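Local coordinates for protein nicotinate phosphoribosyltransferase (Porphyromonas gingivalis, PDB 2IM5) that probably makes nicotinate ribonucleotide from nicotinate and phosphoribosyl diphosphate at the expense of ATP, the entry step from nicotinate into NAD(+) biosynthesis, at residues A[32-37]-A[105-110]; A[40-45]-A[129-134]; A[256-261]-A[284-289]. All blocks are in the same frame, centred on the assembly; numbering follows the deposited sequence.

Contact 1 of 3, residues A[32-37]-A[105-110]; sequences FRFIDR and LDIRAQ
Arg33 and Arg108 each turn CG anti to their own carbonyl carbon (chi1 -67° in Arg33), and both chains then run extended to NE, carrying the two guanidinium groups together on one face of the sheet. They lie flat against each other with planes 25° apart; NH1 of Arg108 sits over the centre of the Arg33 group, 3.1 Å from its CZ. Two cations this close should repel, and acids nearby probably offset it: Arg108 grips Asp106 side-on, NE to OD1 and NH2 to OD2, both oxygens using their syn lone pairs, while Glu31 forms a salt bridge with Arg33 NE.

Phe34 works on the other face. Its CG is anti to the backbone N (chi1 168°), and the ring crosses Leu105 at about a right angle, with CE2 3.9 Å from Leu105 CG. The Leu105 carbonyl oxygen meets the ring edge, 3.3 Å from CD2, and CD1 of Ile107 lies over one ring face toward the rim. Leu124 and Ile127 of helix 120-134 pack on the same ring.

The backbones pair through Phe32 N to Ala109 O (2.9 Å), Ala109 N to Phe32 O (3.1 Å) and Phe34 N to Ile107 O (2.8 Å). Beyond that, waters take over: one links Phe34 O to Ile107 N, another Asp36 OD2 to Leu105 N. This is an antiparallel pairing of two inner strands, flanked by strands 95-99 and 347-355, in the sheet to which the NAPRTase N-terminal domain contributes.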
loop_
_atom_site.group_PDB
_atom_site.type_symbol
_atom_site.label_atom_id
_atom_site.label_comp_id
_atom_site.label_asym_id
_atom_site.label_seq_id
_atom_site.Cartn_x
_atom_site.Cartn_y
_atom_site.Cartn_z
ATOM N N PHE A 32 -4.066 -8.462 11.735
ATOM C CA PHE A 32 -3.524 -7.152 11.429
ATOM C C PHE A 32 -3.612 -6.312 12.701
ATOM O O PHE A 32 -4.608 -6.374 13.431
ATOM C CB PHE A 32 -4.335 -6.490 10.310
ATOM C CG PHE A 32 -4.002 -7.001 8.932
ATOM C CD1 PHE A 32 -3.123 -6.297 8.105
ATOM C CD2 PHE A 32 -4.540 -8.197 8.470
ATOM C CE1 PHE A 32 -2.787 -6.779 6.840
ATOM C CE2 PHE A 32 -4.209 -8.690 7.207
ATOM C CZ PHE A 32 -3.330 -7.977 6.390
ATOM N N ARG A 33 -2.571 -5.539 12.971
ATOM C CA ARG A 33 -2.567 -4.691 14.151
ATOM C C ARG A 33 -2.331 -3.230 13.807
ATOM O O ARG A 33 -1.407 -2.891 13.075
ATOM C CB ARG A 33 -1.504 -5.152 15.150
ATOM C CG ARG A 33 -1.810 -6.505 15.762
ATOM C CD ARG A 33 -0.841 -6.839 16.878
ATOM N NE ARG A 33 -1.069 -8.185 17.385
ATOM C CZ ARG A 33 -0.398 -8.732 18.389
ATOM N NH1 ARG A 33 0.553 -8.044 19.011
ATOM N NH2 ARG A 33 -0.667 -9.977 18.758
ATOM N N PHE A 34 -3.196 -2.375 14.337
ATOM C CA PHE A 34 -3.099 -0.939 14.139
ATOM C C PHE A 34 -1.962 -0.432 15.017
ATOM O O PHE A 34 -1.802 -0.883 16.145
ATOM C CB PHE A 34 -4.406 -0.274 14.569
ATOM C CG PHE A 34 -4.322 1.221 14.682
ATOM C CD1 PHE A 34 -4.509 2.030 13.566
ATOM C CD2 PHE A 34 -4.055 1.824 15.910
ATOM C CE1 PHE A 34 -4.433 3.420 13.669
ATOM C CE2 PHE A 34 -3.975 3.208 16.023
ATOM C CZ PHE A 34 -4.166 4.008 14.897
ATOM N N ILE A 35 -1.173 0.498 14.498
ATOM C CA ILE A 35 -0.077 1.059 15.273
ATOM C C ILE A 35 -0.010 2.572 15.072
ATOM O O ILE A 35 0.167 3.056 13.952
ATOM C CB ILE A 35 1.304 0.487 14.850
ATOM C CG1 ILE A 35 1.293 -1.043 14.862
ATOM C CG2 ILE A 35 2.384 1.014 15.788
ATOM C CD1 ILE A 35 1.070 -1.646 16.232
ATOM N N ASP A 36 -0.181 3.320 16.156
ATOM C CA ASP A 36 -0.058 4.770 16.081
ATOM C C ASP A 36 1.377 5.030 16.506
ATOM O O ASP A 36 1.694 5.009 17.695
ATOM C CB ASP A 36 -1.018 5.460 17.037
ATOM C CG ASP A 36 -0.716 6.946 17.192
ATOM O OD1 ASP A 36 0.044 7.506 16.361
ATOM O OD2 ASP A 36 -1.245 7.558 18.146
ATOM N N ARG A 37 2.240 5.262 15.527
ATOM C CA ARG A 37 3.649 5.471 15.793
ATOM C C ARG A 37 3.993 6.750 16.544
ATOM O O ARG A 37 5.151 6.981 16.884
ATOM C CB ARG A 37 4.425 5.357 14.479
ATOM C CG ARG A 37 4.235 3.976 13.848
ATOM C CD ARG A 37 5.138 3.700 12.665
ATOM N NE ARG A 37 4.818 4.529 11.508
ATOM C CZ ARG A 37 5.256 4.286 10.276
ATOM N NH1 ARG A 37 6.030 3.234 10.042
ATOM N NH2 ARG A 37 4.925 5.096 9.280
ATOM N N LEU A 105 -4.749 3.886 21.175
ATOM C CA LEU A 105 -5.759 3.221 20.362
ATOM C C LEU A 105 -5.212 1.898 19.837
ATOM O O LEU A 105 -4.162 1.867 19.203
ATOM C CB LEU A 105 -6.168 4.121 19.192
ATOM C CG LEU A 105 -7.223 3.580 18.223
ATOM C CD1 LEU A 105 -8.500 3.225 18.970
ATOM C CD2 LEU A 105 -7.501 4.628 17.160
ATOM N N ASP A 106 -5.929 0.815 20.115
ATOM C CA ASP A 106 -5.530 -0.521 19.674
ATOM C C ASP A 106 -6.628 -1.138 18.812
ATOM O O ASP A 106 -7.791 -1.201 19.228
ATOM C CB ASP A 106 -5.276 -1.423 20.886
ATOM C CG ASP A 106 -4.785 -2.814 20.498
ATOM O OD1 ASP A 106 -5.564 -3.585 19.889
ATOM O OD2 ASP A 106 -3.611 -3.140 20.802
ATOM N N ILE A 107 -6.263 -1.592 17.616
ATOM C CA ILE A 107 -7.231 -2.207 16.717
ATOM C C ILE A 107 -6.654 -3.456 16.066
ATOM O O ILE A 107 -5.540 -3.443 15.531
ATOM C CB ILE A 107 -7.662 -1.239 15.607
ATOM C CG1 ILE A 107 -8.195 0.054 16.222
ATOM C CG2 ILE A 107 -8.746 -1.885 14.753
ATOM C CD1 ILE A 107 -8.470 1.122 15.213
ATOM N N ARG A 108 -7.417 -4.539 16.108
ATOM C CA ARG A 108 -6.964 -5.789 15.519
ATOM C C ARG A 108 -8.047 -6.451 14.689
ATOM O O ARG A 108 -9.192 -6.579 15.130
ATOM C CB ARG A 108 -6.503 -6.748 16.617
ATOM C CG ARG A 108 -5.565 -6.075 17.594
ATOM C CD ARG A 108 -4.864 -7.045 18.505
ATOM N NE ARG A 108 -3.954 -6.315 19.380
ATOM C CZ ARG A 108 -3.020 -6.877 20.138
ATOM N NH1 ARG A 108 -2.859 -8.196 20.136
ATOM N NH2 ARG A 108 -2.245 -6.116 20.899
ATOM N N ALA A 109 -7.672 -6.844 13.474
ATOM C CA ALA A 109 -8.568 -7.529 12.559
ATOM C C ALA A 109 -7.971 -8.922 12.408
ATOM O O ALA A 109 -6.846 -9.075 11.930
ATOM C CB ALA A 109 -8.605 -6.818 11.216
ATOM N N GLN A 110 -8.711 -9.934 12.838
ATOM C CA GLN A 110 -8.222 -11.300 12.753
ATOM C C GLN A 110 -9.263 -12.206 12.115
ATOM O O GLN A 110 -10.452 -12.075 12.376
ATOM C CB GLN A 110 -7.862 -11.819 14.144
ATOM C CG GLN A 110 -7.190 -13.167 14.117
ATOM C CD GLN A 110 -6.817 -13.672 15.497
ATOM O OE1 GLN A 110 -6.066 -13.020 16.235
ATOM N NE2 GLN A 110 -7.333 -14.845 15.852
HETATM O O HOH W 1 -3.626 -2.122 17.512
HETATM O O HOH W 2 -2.639 5.474 20.002
#

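Contact 2 of 3, residues A[40-45]-A[129-134]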
loop_
_atom_site.group_PDB
_atom_site.type_symbol
_atom_site.label_atom_id
_atom_site.label_comp_id
_atom_site.label_asym_id
_atom_site.label_seq_id
_atom_site.Cartn_x
_atom_site.Cartn_y
_atom_site.Cartn_z
ATOM N N GLN A 40 -0.227 8.724 20.320
ATOM C CA GLN A 40 -1.157 9.753 20.761
ATOM C C GLN A 40 -2.162 9.143 21.725
ATOM O O GLN A 40 -2.484 7.958 21.637
ATOM C CB GLN A 40 -1.910 10.340 19.569
ATOM C CG GLN A 40 -1.068 11.201 18.652
ATOM C CD GLN A 40 -1.842 11.661 17.432
ATOM O OE1 GLN A 40 -3.018 12.018 17.526
ATOM N NE2 GLN A 40 -1.184 11.668 16.281
ATOM N N GLY A 41 -2.661 9.956 22.649
ATOM C CA GLY A 41 -3.638 9.460 23.597
ATOM C C GLY A 41 -5.016 9.492 22.968
ATOM O O GLY A 41 -5.380 10.461 22.309
ATOM N N PHE A 42 -5.784 8.429 23.163
ATOM C CA PHE A 42 -7.126 8.350 22.604
ATOM C C PHE A 42 -8.124 8.013 23.695
ATOM O O PHE A 42 -7.802 7.311 24.653
ATOM C CB PHE A 42 -7.177 7.289 21.499
ATOM C CG PHE A 42 -6.642 7.766 20.182
ATOM C CD1 PHE A 42 -7.417 8.578 19.360
ATOM C CD2 PHE A 42 -5.367 7.411 19.765
ATOM C CE1 PHE A 42 -6.930 9.026 18.138
ATOM C CE2 PHE A 42 -4.870 7.857 18.545
ATOM C CZ PHE A 42 -5.655 8.667 17.730
ATOM N N THR A 43 -9.340 8.517 23.539
ATOM C CA THR A 43 -10.389 8.294 24.518
ATOM C C THR A 43 -11.349 7.210 24.073
ATOM O O THR A 43 -11.432 6.885 22.889
ATOM C CB THR A 43 -11.204 9.567 24.750
ATOM O OG1 THR A 43 -11.865 9.932 23.530
ATOM C CG2 THR A 43 -10.296 10.704 25.199
ATOM N N GLU A 44 -12.086 6.666 25.034
ATOM C CA GLU A 44 -13.049 5.615 24.754
ATOM C C GLU A 44 -14.170 6.086 23.843
ATOM O O GLU A 44 -14.755 5.284 23.117
ATOM C CB GLU A 44 -13.643 5.070 26.055
ATOM C CG GLU A 44 -13.129 3.688 26.439
ATOM C CD GLU A 44 -13.446 2.632 25.387
ATOM O OE1 GLU A 44 -14.606 2.584 24.920
ATOM O OE2 GLU A 44 -12.542 1.845 25.033
ATOM N N GLU A 45 -14.481 7.379 23.872
ATOM C CA GLU A 45 -15.551 7.862 23.013
ATOM C C GLU A 45 -15.094 7.869 21.561
ATOM O O GLU A 45 -15.900 7.647 20.661
ATOM C CB GLU A 45 -16.034 9.251 23.436
ATOM C CG GLU A 45 -15.203 10.415 22.959
ATOM C CD GLU A 45 -15.900 11.749 23.202
ATOM O OE1 GLU A 45 -17.013 11.955 22.658
ATOM O OE2 GLU A 45 -15.335 12.590 23.934
ATOM N N GLU A 129 -9.965 10.331 8.945
ATOM C CA GLU A 129 -11.056 11.276 8.759
ATOM C C GLU A 129 -11.776 11.580 10.078
ATOM O O GLU A 129 -12.069 12.739 10.368
ATOM C CB GLU A 129 -12.052 10.759 7.705
ATOM C CG GLU A 129 -13.189 11.731 7.425
ATOM C CD GLU A 129 -13.833 11.540 6.056
ATOM O OE1 GLU A 129 -14.875 12.190 5.797
ATOM O OE2 GLU A 129 -13.300 10.752 5.238
ATOM N N LEU A 130 -12.057 10.544 10.867
ATOM C CA LEU A 130 -12.724 10.716 12.156
ATOM C C LEU A 130 -11.907 11.607 13.068
ATOM O O LEU A 130 -12.456 12.430 13.784
ATOM C CB LEU A 130 -12.914 9.379 12.873
ATOM C CG LEU A 130 -14.093 8.473 12.542
ATOM C CD1 LEU A 130 -14.029 7.248 13.456
ATOM C CD2 LEU A 130 -15.411 9.217 12.748
ATOM N N TYR A 131 -10.593 11.418 13.040
ATOM C CA TYR A 131 -9.685 12.181 13.881
ATOM C C TYR A 131 -9.792 13.688 13.660
ATOM O O TYR A 131 -10.002 14.446 14.607
ATOM C CB TYR A 131 -8.244 11.735 13.639
ATOM C CG TYR A 131 -7.236 12.541 14.414
ATOM C CD1 TYR A 131 -7.104 12.386 15.789
ATOM C CD2 TYR A 131 -6.434 13.486 13.774
ATOM C CE1 TYR A 131 -6.194 13.158 16.518
ATOM C CE2 TYR A 131 -5.527 14.259 14.485
ATOM C CZ TYR A 131 -5.410 14.091 15.856
ATOM O OH TYR A 131 -4.498 14.853 16.556
ATOM N N TYR A 132 -9.636 14.121 12.412
ATOM C CA TYR A 132 -9.706 15.543 12.100
ATOM C C TYR A 132 -11.074 16.117 12.445
ATOM O O TYR A 132 -11.168 17.247 12.915
ATOM C CB TYR A 132 -9.350 15.768 10.632
ATOM C CG TYR A 132 -7.922 15.363 10.349
ATOM C CD1 TYR A 132 -6.860 16.053 10.929
ATOM C CD2 TYR A 132 -7.634 14.259 9.545
ATOM C CE1 TYR A 132 -5.546 15.656 10.723
ATOM C CE2 TYR A 132 -6.323 13.852 9.329
ATOM C CZ TYR A 132 -5.285 14.554 9.920
ATOM O OH TYR A 132 -3.990 14.158 9.706
ATOM N N ARG A 133 -12.130 15.339 12.227
ATOM C CA ARG A 133 -13.468 15.804 12.576
ATOM C C ARG A 133 -13.508 15.996 14.090
ATOM O O ARG A 133 -13.968 17.025 14.595
ATOM C CB ARG A 133 -14.533 14.770 12.219
ATOM C CG ARG A 133 -14.848 14.613 10.755
ATOM C CD ARG A 133 -16.035 13.670 10.615
ATOM N NE ARG A 133 -16.330 13.332 9.227
ATOM C CZ ARG A 133 -17.300 12.501 8.857
ATOM N NH1 ARG A 133 -18.068 11.926 9.774
ATOM N NH2 ARG A 133 -17.499 12.241 7.573
ATOM N N PHE A 134 -13.013 14.985 14.799
ATOM C CA PHE A 134 -12.997 14.981 16.252
ATOM C C PHE A 134 -12.316 16.197 16.864
ATOM O O PHE A 134 -12.817 16.759 17.834
ATOM C CB PHE A 134 -12.316 13.710 16.765
ATOM C CG PHE A 134 -12.670 13.366 18.183
ATOM C CD1 PHE A 134 -13.937 12.895 18.500
ATOM C CD2 PHE A 134 -11.731 13.492 19.199
ATOM C CE1 PHE A 134 -14.262 12.549 19.816
ATOM C CE2 PHE A 134 -12.044 13.148 20.516
ATOM C CZ PHE A 134 -13.311 12.677 20.825
#
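Gln40 starts the run by reaching Tyr131, where a loop leading into an N-capped helix lies against the last turns of helix 120-134. The Gln40 side chain, extended beyond CG, crosses the tyrosine at about a right angle, and its OE1 comes 3.5 Å from Tyr131 CE1 and 3.3 Å from Tyr131 OH; the amide and ring planes stand 62° apart. Leu345 touches both residues from another loop.

Phe42 follows, its side chain crossing that of Tyr131 at about a right angle, with Phe42 CE1 4.1 Å from Tyr131 CD1. One pair of carbons carries the contact; the Phe42 ring also packs on Phe46 and on Ile99 of strand 95-99.

Thr43 is the N-cap of helix 44-56: OG1 makes a weak hydrogen bond to the backbone N of Phe46, and the same oxygen stands 4.1 Å from Phe134 CZ. Phe46 in turn meets the Phe134 ring edge-to-face, joining the first turn of helix 44-56 to the end of helix 120-134.

Glu45 comes last. Its CG sits between the backbone N and the carbonyl carbon (chi1 81°), which brings Glu45 CG to 3.6 Å from Phe134 CZ. Both residues touch a crystal neighbour, which may influence their pose. The carboxylate stands nearly perpendicular to the ring, at 85°, with Glu45 CD at the ring edge and in its plane, 3.6 Å from Phe134 CZ.

Contact 3 of 3, residues A[256-261]-A[284-289]; sequences VFMRNF and EKAVRR
Met258 and Arg289 slide past each other in opposite directions, each reaching toward the other's helix. The methionine, bent at chi2, lays SD against the start of the arginine chain, 3.7 Å from Arg289 CB and close to CG as well, and its CE goes on to Ala286, stopping 4.0 Å from Ala286 CA.

Arg289 runs the other way. Its CG is anti to the backbone N, and the bend at chi2 (51°) then swings CD over to the backbone of the opposite helix, 3.5 Å from Met258 O. Past that point the chain straightens, and the guanidinium comes to the carbonyl oxygens around the C-terminal turn of helix 254-260. NH2 donates to Phe261 O at 2.9 Å, a somewhat bent bond (144° at the hydrogen) with the donor tilted from the carbonyl plane. NE lies 2.8 Å from Met258 O, the oxygen that accepts the backbone N-H of Phe261. A positive group here would probably interact well with the negative end of the helix dipole. The remaining nitrogen, NH1, pairs with Glu292 one turn further along its own helix.

Phe261 presents a ring edge to Arg289 CG, and CE2 of Phe257 lies over the centre of one face of that ring, 3.5 Å above it. Lys285 leads its end away from the contact to a salt bridge with Asp255.

The two helical segments run almost parallel, 7° apart, with axes 10.4 Å apart. Such parallel helices beside a parallel sheet fit the alpha/beta barrel of this family: Met258, Phe261 and Ala286 all rest on Leu272 of strand 271-274, the strand between these helices in sequence, and Met233 of helix 228-240 packs on Phe261.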
loop_
_atom_site.group_PDB
_atom_site.type_symbol
_atom_site.label_atom_id
_atom_site.label_comp_id
_atom_site.label_asym_id
_atom_site.label_seq_id
_atom_site.Cartn_x
_atom_site.Cartn_y
_atom_site.Cartn_z
ATOM N N VAL A 256 19.683 -8.143 0.559
ATOM C CA VAL A 256 19.322 -9.552 0.566
ATOM C C VAL A 256 18.534 -9.859 -0.711
ATOM O O VAL A 256 18.765 -10.868 -1.369
ATOM C CB VAL A 256 18.464 -9.900 1.797
ATOM C CG1 VAL A 256 17.844 -11.280 1.627
ATOM C CG2 VAL A 256 19.328 -9.858 3.058
ATOM N N PHE A 257 17.609 -8.972 -1.069
ATOM C CA PHE A 257 16.814 -9.167 -2.277
ATOM C C PHE A 257 17.707 -9.283 -3.511
ATOM O O PHE A 257 17.629 -10.255 -4.262
ATOM C CB PHE A 257 15.855 -7.997 -2.490
ATOM C CG PHE A 257 14.997 -8.137 -3.719
ATOM C CD1 PHE A 257 13.743 -8.723 -3.644
ATOM C CD2 PHE A 257 15.469 -7.720 -4.966
ATOM C CE1 PHE A 257 12.966 -8.898 -4.790
ATOM C CE2 PHE A 257 14.707 -7.890 -6.115
ATOM C CZ PHE A 257 13.450 -8.481 -6.027
ATOM N N MET A 258 18.554 -8.278 -3.716
ATOM C CA MET A 258 19.452 -8.245 -4.868
ATOM C C MET A 258 20.360 -9.464 -4.945
ATOM O O MET A 258 20.525 -10.053 -6.014
ATOM C CB MET A 258 20.295 -6.964 -4.852
ATOM C CG MET A 258 19.505 -5.697 -5.175
ATOM S SD MET A 258 18.610 -5.755 -6.769
ATOM C CE MET A 258 17.472 -4.466 -6.521
ATOM N N ARG A 259 20.940 -9.843 -3.814
ATOM C CA ARG A 259 21.826 -10.996 -3.770
ATOM C C ARG A 259 21.125 -12.263 -4.256
ATOM O O ARG A 259 21.754 -13.122 -4.877
ATOM C CB ARG A 259 22.343 -11.216 -2.341
ATOM C CG ARG A 259 23.390 -12.314 -2.218
ATOM C CD ARG A 259 23.789 -12.543 -0.762
ATOM N NE ARG A 259 24.178 -11.299 -0.098
ATOM C CZ ARG A 259 23.519 -10.755 0.921
ATOM N NH1 ARG A 259 22.436 -11.347 1.406
ATOM N NH2 ARG A 259 23.935 -9.609 1.445
ATOM N N ASN A 260 19.825 -12.378 -3.993
ATOM C CA ASN A 260 19.074 -13.571 -4.393
ATOM C C ASN A 260 18.143 -13.379 -5.603
ATOM O O ASN A 260 17.354 -14.269 -5.943
ATOM C CB ASN A 260 18.259 -14.092 -3.202
ATOM C CG ASN A 260 19.123 -14.357 -1.972
ATOM O OD1 ASN A 260 19.174 -13.544 -1.041
ATOM N ND2 ASN A 260 19.822 -15.491 -1.972
ATOM N N PHE A 261 18.242 -12.226 -6.255
ATOM C CA PHE A 261 17.409 -11.914 -7.417
ATOM C C PHE A 261 17.843 -12.792 -8.591
ATOM O O PHE A 261 18.957 -12.669 -9.085
ATOM C CB PHE A 261 17.570 -10.428 -7.758
ATOM C CG PHE A 261 16.477 -9.866 -8.620
ATOM C CD1 PHE A 261 15.217 -10.443 -8.646
ATOM C CD2 PHE A 261 16.693 -8.697 -9.349
ATOM C CE1 PHE A 261 14.184 -9.868 -9.378
ATOM C CE2 PHE A 261 15.666 -8.114 -10.083
ATOM C CZ PHE A 261 14.409 -8.699 -10.097
ATOM N N GLU A 284 21.827 2.744 -7.537
ATOM C CA GLU A 284 23.119 2.094 -7.787
ATOM C C GLU A 284 23.015 0.580 -7.651
ATOM O O GLU A 284 23.481 -0.159 -8.518
ATOM C CB GLU A 284 24.192 2.582 -6.807
ATOM C CG GLU A 284 24.540 4.052 -6.915
ATOM C CD GLU A 284 24.823 4.481 -8.341
ATOM O OE1 GLU A 284 25.612 3.795 -9.035
ATOM O OE2 GLU A 284 24.252 5.510 -8.760
ATOM N N LYS A 285 22.420 0.118 -6.552
ATOM C CA LYS A 285 22.266 -1.317 -6.311
ATOM C C LYS A 285 21.494 -1.988 -7.438
ATOM O O LYS A 285 21.901 -3.030 -7.947
ATOM C CB LYS A 285 21.538 -1.568 -4.988
ATOM C CG LYS A 285 22.304 -1.140 -3.745
ATOM C CD LYS A 285 21.459 -1.339 -2.489
ATOM C CE LYS A 285 22.234 -1.007 -1.217
ATOM N NZ LYS A 285 21.327 -1.016 -0.015
ATOM N N ALA A 286 20.379 -1.379 -7.829
ATOM C CA ALA A 286 19.533 -1.915 -8.891
ATOM C C ALA A 286 20.293 -2.021 -10.211
ATOM O O ALA A 286 20.347 -3.091 -10.829
ATOM C CB ALA A 286 18.307 -1.030 -9.072
ATOM N N VAL A 287 20.873 -0.906 -10.645
ATOM C CA VAL A 287 21.625 -0.885 -11.893
ATOM C C VAL A 287 22.777 -1.883 -11.870
ATOM O O VAL A 287 23.011 -2.589 -12.856
ATOM C CB VAL A 287 22.182 0.528 -12.193
ATOM C CG1 VAL A 287 23.123 0.484 -13.396
ATOM C CG2 VAL A 287 21.034 1.480 -12.464
ATOM N N ARG A 288 23.487 -1.962 -10.750
ATOM C CA ARG A 288 24.610 -2.889 -10.655
ATOM C C ARG A 288 24.169 -4.352 -10.746
ATOM O O ARG A 288 24.782 -5.156 -11.456
ATOM C CB ARG A 288 25.398 -2.668 -9.354
ATOM C CG ARG A 288 26.499 -3.706 -9.147
ATOM C CD ARG A 288 27.537 -3.319 -8.089
ATOM N NE ARG A 288 27.003 -3.284 -6.730
ATOM C CZ ARG A 288 26.486 -2.202 -6.153
ATOM N NH1 ARG A 288 26.433 -1.053 -6.819
ATOM N NH2 ARG A 288 26.019 -2.267 -4.911
ATOM N N ARG A 289 23.104 -4.706 -10.035
ATOM C CA ARG A 289 22.629 -6.082 -10.057
ATOM C C ARG A 289 22.104 -6.469 -11.439
ATOM O O ARG A 289 22.327 -7.583 -11.901
ATOM C CB ARG A 289 21.538 -6.292 -9.004
ATOM C CG ARG A 289 21.032 -7.727 -8.918
ATOM C CD ARG A 289 22.176 -8.733 -8.779
ATOM N NE ARG A 289 21.665 -10.094 -8.617
ATOM C CZ ARG A 289 22.381 -11.199 -8.806
ATOM N NH1 ARG A 289 23.654 -11.117 -9.169
ATOM N NH2 ARG A 289 21.819 -12.387 -8.637
#

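In the fold
From the N terminus, strand 29-36 opens contact 1, and the chain turns at once into the loop and helix start of contact 2. Contact 1 closes when strand 105-110 returns; contact 2 closes later, at the end of helix 120-134. The two therefore cross along the chain, and they touch in space, Phe42 CD2 lying 3.4 Å from Leu105 CB. Contact 1 pairs two strands of the antiparallel sheet; contact 2 joins the loop and helix start that follow the first of them to helix 120-134. Contact 3 follows in series, closing over 22 intervening residues, which include strand 271-274 of the parallel sheet; its nearest atoms are about 19 Å from contact 1 and about 31 Å from contact 2.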